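PDB 1IQ0: arginyl-trna synthetase from Thermus thermophilus, which probably attaches L-arginine to its cognate tRNA at the expense of ATP, as a monomeric class I aminoacyl-tRNA synthetase. Local coordinates for residues A[252-264]-A[271-283]. Sequence-based numbering, arbitrary orientation.
Sequences ALALLEQSPHVFR and AGALVMDASPVIP
The H261 ring fills the slot between two prolines. P280 sets its CG over the centre of one face, 3.6 Å from the ring centroid, a CH-pi contact. P260 CG lies against the opposite face, nearer the rim. With an alanine here, P280 CG would probably lose its aromatic seat and a gap would open between the two prolines. From the H261 backbone, O accepts a nearly straight bond of 2.7 Å from D277 N. Two more backbone bonds, F263 N to V275 O and V275 N to F263 O, hold the strands together.

On the hairpin face carrying V262 and M276, the M276 chain runs extended from the backbone and then bends at its last torsion (chi3 -73°). This seats its methyl CE between the two tips of L256, 3.5 Å from both CD1 and CD2. V262 CG2 backs the M276 stem at CG. L274 forks: CD1 enters a hollow made by V262 CG1, R264 CG and one face of the R264 guanidinium, while CD2 rests on E257 CG at 3.8 Å. R264 NH1 closes over this leucine with a salt bridge to E257 OE1. On the other face, the F263 ring turns one face to V275, whose CG1 sits 4.1 Å above the ring plane, offset toward the rim.

In the catalytic domain, the hairpin is two-thirds of a three-stranded antiparallel sheet, with strand 289-291 on the far side of strand 274-277. Helix 248-256 packs under the V262 and M276 face. I306 of helix 301-312 touches L256 and M276, and L370 of helix 361-370 reaches M276 and H261.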
ATOM      1  N   ALA A 252      24.546 -16.814   3.953  1.00 21.17           N
ATOM      2  CA  ALA A 252      23.288 -17.308   4.506  1.00 20.22           C
ATOM      3  C   ALA A 252      23.395 -18.811   4.680  1.00 21.73           C
ATOM      4  O   ALA A 252      23.016 -19.350   5.719  1.00 24.17           O
ATOM      5  CB  ALA A 252      22.110 -16.966   3.573  1.00 15.37           C
ATOM      6  N   LEU A 253      23.911 -19.480   3.654  1.00 26.04           N
ATOM      7  CA  LEU A 253      24.080 -20.928   3.679  1.00 26.10           C
ATOM      8  C   LEU A 253      24.972 -21.358   4.849  1.00 27.36           C
ATOM      9  O   LEU A 253      24.654 -22.307   5.567  1.00 27.11           O
ATOM     10  CB  LEU A 253      24.680 -21.401   2.351  1.00 25.39           C
ATOM     11  CG  LEU A 253      23.788 -22.123   1.327  1.00 25.53           C
ATOM     12  CD1 LEU A 253      22.337 -21.795   1.534  1.00 29.46           C
ATOM     13  CD2 LEU A 253      24.240 -21.752  -0.078  1.00 25.94           C
ATOM     14  N   ALA A 254      26.077 -20.647   5.051  1.00 21.24           N
ATOM     15  CA  ALA A 254      26.996 -20.975   6.137  1.00 23.91           C
ATOM     16  C   ALA A 254      26.329 -20.766   7.488  1.00 24.40           C
ATOM     17  O   ALA A 254      26.537 -21.542   8.413  1.00 26.70           O
ATOM     18  CB  ALA A 254      28.263 -20.123   6.041  1.00 26.15           C
ATOM     19  N   LEU A 255      25.526 -19.716   7.605  1.00 24.24           N
ATOM     20  CA  LEU A 255      24.845 -19.444   8.863  1.00 23.62           C
ATOM     21  C   LEU A 255      23.795 -20.527   9.136  1.00 22.79           C
ATOM     22  O   LEU A 255      23.685 -21.023  10.256  1.00 25.07           O
ATOM     23  CB  LEU A 255      24.198 -18.056   8.817  1.00 30.92           C
ATOM     24  CG  LEU A 255      23.385 -17.604  10.033  1.00 34.87           C
ATOM     25  CD1 LEU A 255      24.232 -17.673  11.301  1.00 32.39           C
ATOM     26  CD2 LEU A 255      22.888 -16.184   9.794  1.00 33.99           C
ATOM     27  N   LEU A 256      23.050 -20.921   8.108  1.00 21.72           N
ATOM     28  CA  LEU A 256      22.020 -21.949   8.266  1.00 25.91           C
ATOM     29  C   LEU A 256      22.571 -23.344   8.594  1.00 29.87           C
ATOM     30  O   LEU A 256      21.983 -24.075   9.401  1.00 30.05           O
ATOM     31  CB  LEU A 256      21.158 -22.021   7.004  1.00 24.59           C
ATOM     32  CG  LEU A 256      20.248 -20.811   6.798  1.00 27.05           C
ATOM     33  CD1 LEU A 256      19.592 -20.849   5.423  1.00 23.72           C
ATOM     34  CD2 LEU A 256      19.203 -20.813   7.902  1.00 28.19           C
ATOM     35  N   GLU A 257      23.692 -23.718   7.980  1.00 28.49           N
ATOM     36  CA  GLU A 257      24.276 -25.034   8.236  1.00 31.00           C
ATOM     37  C   GLU A 257      24.731 -25.206   9.682  1.00 30.82           C
ATOM     38  O   GLU A 257      25.100 -26.304  10.090  1.00 34.63           O
ATOM     39  CB  GLU A 257      25.448 -25.307   7.286  1.00 29.48           C
ATOM     40  CG  GLU A 257      25.049 -25.341   5.823  1.00 38.79           C
ATOM     41  CD  GLU A 257      26.181 -25.781   4.910  1.00 48.42           C
ATOM     42  OE1 GLU A 257      26.554 -26.974   4.961  1.00 50.73           O
ATOM     43  OE2 GLU A 257      26.699 -24.936   4.143  1.00 53.58           O
ATOM     44  N   GLN A 258      24.716 -24.120  10.449  1.00 39.66           N
ATOM     45  CA  GLN A 258      25.095 -24.178  11.859  1.00 38.51           C
ATOM     46  C   GLN A 258      23.957 -24.814  12.645  1.00 41.89           C
ATOM     47  O   GLN A 258      24.151 -25.302  13.760  1.00 44.47           O
ATOM     48  CB  GLN A 258      25.344 -22.777  12.415  1.00 30.16           C
ATOM     49  CG  GLN A 258      26.694 -22.183  12.074  1.00 28.09           C
ATOM     50  CD  GLN A 258      26.807 -20.732  12.503  1.00 29.97           C
ATOM     51  OE1 GLN A 258      26.385 -20.356  13.606  1.00 31.42           O
ATOM     52  NE2 GLN A 258      27.382 -19.909  11.640  1.00 31.80           N
ATOM     53  N   SER A 259      22.766 -24.790  12.059  1.00 37.31           N
ATOM     54  CA  SER A 259      21.584 -25.354  12.694  1.00 38.60           C
ATOM     55  C   SER A 259      21.524 -26.866  12.563  1.00 38.17           C
ATOM     56  O   SER A 259      21.846 -27.423  11.515  1.00 41.06           O
ATOM     57  CB  SER A 259      20.315 -24.760  12.080  1.00 35.42           C
ATOM     58  OG  SER A 259      19.166 -25.444  12.546  1.00 34.50           O
ATOM     59  N   PRO A 260      21.111 -27.552  13.636  1.00 40.39           N
ATOM     60  CA  PRO A 260      21.017 -29.011  13.594  1.00 38.95           C
ATOM     61  C   PRO A 260      19.901 -29.451  12.641  1.00 39.44           C
ATOM     62  O   PRO A 260      19.874 -30.596  12.190  1.00 41.40           O
ATOM     63  CB  PRO A 260      20.731 -29.375  15.048  1.00 44.33           C
ATOM     64  CG  PRO A 260      19.951 -28.187  15.541  1.00 44.59           C
ATOM     65  CD  PRO A 260      20.739 -27.037  14.965  1.00 43.32           C
ATOM     66  N   HIS A 261      18.992 -28.531  12.325  1.00 32.23           N
ATOM     67  CA  HIS A 261      17.887 -28.831  11.420  1.00 33.61           C
ATOM     68  C   HIS A 261      18.191 -28.513   9.955  1.00 32.54           C
ATOM     69  O   HIS A 261      17.306 -28.551   9.105  1.00 31.84           O
ATOM     70  CB  HIS A 261      16.631 -28.097  11.877  1.00 42.18           C
ATOM     71  CG  HIS A 261      16.230 -28.436  13.276  1.00 45.11           C
ATOM     72  ND1 HIS A 261      16.332 -27.542  14.320  1.00 46.62           N
ATOM     73  CD2 HIS A 261      15.800 -29.600  13.818  1.00 41.75           C
ATOM     74  CE1 HIS A 261      15.986 -28.140  15.445  1.00 44.89           C
ATOM     75  NE2 HIS A 261      15.660 -29.390  15.168  1.00 43.44           N
ATOM     76  N   VAL A 262      19.448 -28.187   9.673  1.00 38.29           N
ATOM     77  CA  VAL A 262      19.897 -27.903   8.307  1.00 36.80           C
ATOM     78  C   VAL A 262      21.008 -28.914   8.062  1.00 38.62           C
ATOM     79  O   VAL A 262      22.084 -28.819   8.650  1.00 38.04           O
ATOM     80  CB  VAL A 262      20.455 -26.469   8.172  1.00 28.94           C
ATOM     81  CG1 VAL A 262      21.208 -26.322   6.858  1.00 28.20           C
ATOM     82  CG2 VAL A 262      19.310 -25.465   8.222  1.00 24.67           C
ATOM     83  N   PHE A 263      20.746 -29.886   7.197  1.00 31.53           N
ATOM     84  CA  PHE A 263      21.722 -30.936   6.947  1.00 36.36           C
ATOM     85  C   PHE A 263      21.567 -31.597   5.582  1.00 38.52           C
ATOM     86  O   PHE A 263      20.593 -31.355   4.866  1.00 36.06           O
ATOM     87  CB  PHE A 263      21.576 -31.995   8.037  1.00 57.27           C
ATOM     88  CG  PHE A 263      20.177 -32.533   8.158  1.00 57.88           C
ATOM     89  CD1 PHE A 263      19.742 -33.571   7.339  1.00 58.54           C
ATOM     90  CD2 PHE A 263      19.274 -31.960   9.048  1.00 58.20           C
ATOM     91  CE1 PHE A 263      18.426 -34.030   7.402  1.00 59.18           C
ATOM     92  CE2 PHE A 263      17.955 -32.409   9.120  1.00 58.19           C
ATOM     93  CZ  PHE A 263      17.530 -33.444   8.295  1.00 58.49           C
ATOM     94  N   ARG A 264      22.533 -32.448   5.243  1.00 41.58           N
ATOM     95  CA  ARG A 264      22.523 -33.165   3.973  1.00 45.30           C
ATOM     96  C   ARG A 264      22.202 -34.639   4.179  1.00 47.66           C
ATOM     97  O   ARG A 264      23.019 -35.389   4.711  1.00 47.05           O
ATOM     98  CB  ARG A 264      23.884 -33.068   3.275  1.00 50.97           C
ATOM     99  CG  ARG A 264      24.265 -31.694   2.770  1.00 55.08           C
ATOM    100  CD  ARG A 264      25.454 -31.782   1.815  1.00 56.57           C
ATOM    101  NE  ARG A 264      25.781 -30.487   1.227  1.00 58.51           N
ATOM    102  CZ  ARG A 264      26.277 -29.460   1.909  1.00 58.41           C
ATOM    103  NH1 ARG A 264      26.511 -29.570   3.210  1.00 52.14           N
ATOM    104  NH2 ARG A 264      26.532 -28.313   1.290  1.00 56.58           N
ATOM    105  N   ALA A 271      19.292 -37.252  -0.765  1.00 45.26           N
ATOM    106  CA  ALA A 271      20.713 -37.563  -0.644  1.00 44.34           C
ATOM    107  C   ALA A 271      21.572 -36.589  -1.446  1.00 43.17           C
ATOM    108  O   ALA A 271      21.319 -36.357  -2.628  1.00 42.99           O
ATOM    109  CB  ALA A 271      20.974 -38.995  -1.109  1.00 57.10           C
ATOM    110  N   GLY A 272      22.581 -36.020  -0.791  1.00 57.42           N
ATOM    111  CA  GLY A 272      23.467 -35.080  -1.457  1.00 55.33           C
ATOM    112  C   GLY A 272      22.978 -33.640  -1.452  1.00 52.73           C
ATOM    113  O   GLY A 272      23.767 -32.714  -1.643  1.00 54.34           O
ATOM    114  N   ALA A 273      21.681 -33.449  -1.233  1.00 42.79           N
ATOM    115  CA  ALA A 273      21.093 -32.111  -1.209  1.00 40.36           C
ATOM    116  C   ALA A 273      21.148 -31.504   0.187  1.00 39.64           C
ATOM    117  O   ALA A 273      21.142 -32.227   1.181  1.00 43.45           O
ATOM    118  CB  ALA A 273      19.644 -32.169  -1.690  1.00 28.15           C
ATOM    119  N   LEU A 274      21.229 -30.176   0.261  1.00 34.96           N
ATOM    120  CA  LEU A 274      21.245 -29.498   1.556  1.00 31.68           C
ATOM    121  C   LEU A 274      19.805 -29.100   1.813  1.00 31.47           C
ATOM    122  O   LEU A 274      19.195 -28.388   1.016  1.00 29.62           O
ATOM    123  CB  LEU A 274      22.129 -28.248   1.538  1.00 28.50           C
ATOM    124  CG  LEU A 274      22.139 -27.481   2.866  1.00 26.80           C
ATOM    125  CD1 LEU A 274      22.756 -28.362   3.944  1.00 24.57           C
ATOM    126  CD2 LEU A 274      22.911 -26.178   2.735  1.00 25.46           C
ATOM    127  N   VAL A 275      19.257 -29.563   2.925  1.00 29.92           N
ATOM    128  CA  VAL A 275      17.873 -29.273   3.237  1.00 30.48           C
ATOM    129  C   VAL A 275      17.683 -28.635   4.605  1.00 26.88           C
ATOM    130  O   VAL A 275      18.516 -28.782   5.503  1.00 25.12           O
ATOM    131  CB  VAL A 275      17.037 -30.570   3.150  1.00 51.80           C
ATOM    132  CG1 VAL A 275      17.536 -31.576   4.171  1.00 53.09           C
ATOM    133  CG2 VAL A 275      15.576 -30.267   3.369  1.00 60.30           C
ATOM    134  N   MET A 276      16.576 -27.915   4.745  1.00 29.13           N
ATOM    135  CA  MET A 276      16.218 -27.251   5.991  1.00 31.09           C
ATOM    136  C   MET A 276      14.940 -27.901   6.520  1.00 32.50           C
ATOM    137  O   MET A 276      13.912 -27.909   5.838  1.00 32.48           O
ATOM    138  CB  MET A 276      15.954 -25.761   5.752  1.00 29.38           C
ATOM    139  CG  MET A 276      15.642 -24.984   7.024  1.00 30.89           C
ATOM    140  SD  MET A 276      15.085 -23.299   6.714  1.00 34.82           S
ATOM    141  CE  MET A 276      16.610 -22.536   6.206  1.00 43.89           C
ATOM    142  N   ASP A 277      15.006 -28.451   7.727  1.00 29.73           N
ATOM    143  CA  ASP A 277      13.838 -29.084   8.339  1.00 27.73           C
ATOM    144  C   ASP A 277      13.071 -28.010   9.095  1.00 29.15           C
ATOM    145  O   ASP A 277      13.494 -27.566  10.164  1.00 26.28           O
ATOM    146  CB  ASP A 277      14.282 -30.195   9.300  1.00 30.32           C
ATOM    147  CG  ASP A 277      13.108 -30.877  10.001  1.00 31.20           C
ATOM    148  OD1 ASP A 277      13.359 -31.663  10.937  1.00 31.69           O
ATOM    149  OD2 ASP A 277      11.944 -30.631   9.619  1.00 31.91           O
ATOM    150  N   ALA A 278      11.943 -27.590   8.534  1.00 29.88           N
ATOM    151  CA  ALA A 278      11.120 -26.551   9.146  1.00 30.15           C
ATOM    152  C   ALA A 278      10.103 -27.067  10.171  1.00 31.44           C
ATOM    153  O   ALA A 278       9.381 -26.271  10.773  1.00 33.44           O
ATOM    154  CB  ALA A 278      10.385 -25.768   8.051  1.00 18.22           C
ATOM    155  N   SER A 279      10.043 -28.380  10.379  1.00 35.59           N
ATOM    156  CA  SER A 279       9.067 -28.937  11.319  1.00 37.38           C
ATOM    157  C   SER A 279       9.169 -28.444  12.765  1.00 37.94           C
ATOM    158  O   SER A 279       8.152 -28.266  13.433  1.00 41.66           O
ATOM    159  CB  SER A 279       9.102 -30.473  11.295  1.00 31.95           C
ATOM    160  OG  SER A 279      10.320 -30.989  11.804  1.00 36.08           O
ATOM    161  N   PRO A 280      10.391 -28.209  13.269  1.00 40.17           N
ATOM    162  CA  PRO A 280      10.514 -27.738  14.653  1.00 41.27           C
ATOM    163  C   PRO A 280       9.981 -26.331  14.920  1.00 43.92           C
ATOM    164  O   PRO A 280       9.870 -25.915  16.074  1.00 47.94           O
ATOM    165  CB  PRO A 280      12.013 -27.857  14.926  1.00 34.51           C
ATOM    166  CG  PRO A 280      12.619 -27.653  13.584  1.00 34.20           C
ATOM    167  CD  PRO A 280      11.718 -28.451  12.678  1.00 34.59           C
ATOM    168  N   VAL A 281       9.651 -25.596  13.865  1.00 48.70           N
ATOM    169  CA  VAL A 281       9.127 -24.243  14.030  1.00 49.38           C
ATOM    170  C   VAL A 281       7.772 -24.100  13.357  1.00 50.11           C
ATOM    171  O   VAL A 281       7.000 -23.205  13.688  1.00 50.06           O
ATOM    172  CB  VAL A 281      10.085 -23.177  13.442  1.00 48.82           C
ATOM    173  CG1 VAL A 281      11.412 -23.210  14.175  1.00 48.79           C
ATOM    174  CG2 VAL A 281      10.288 -23.416  11.957  1.00 47.93           C
ATOM    175  N   ILE A 282       7.489 -24.990  12.413  1.00 44.47           N
ATOM    176  CA  ILE A 282       6.224 -24.974  11.688  1.00 48.85           C
ATOM    177  C   ILE A 282       5.549 -26.342  11.775  1.00 52.98           C
ATOM    178  O   ILE A 282       5.885 -27.264  11.027  1.00 49.95           O
ATOM    179  CB  ILE A 282       6.440 -24.609  10.201  1.00 92.04           C
ATOM    180  CG1 ILE A 282       6.962 -23.174  10.094  1.00 91.34           C
ATOM    181  CG2 ILE A 282       5.139 -24.767   9.425  1.00 90.59           C
ATOM    182  CD1 ILE A 282       7.224 -22.719   8.678  1.00 90.07           C
ATOM    183  N   PRO A 283       4.577 -26.484  12.692  1.00 69.11           N
ATOM    184  CA  PRO A 283       3.839 -27.734  12.899  1.00 69.95           C
ATOM    185  C   PRO A 283       2.915 -28.094  11.740  1.00 71.81           C
ATOM    186  O   PRO A 283       2.494 -27.228  10.974  1.00 72.18           O
ATOM    187  CB  PRO A 283       3.068 -27.458  14.183  1.00 76.15           C
ATOM    188  CG  PRO A 283       2.750 -26.003  14.052  1.00 74.79           C
ATOM    189  CD  PRO A 283       4.075 -25.431  13.595  1.00 76.28           C
TER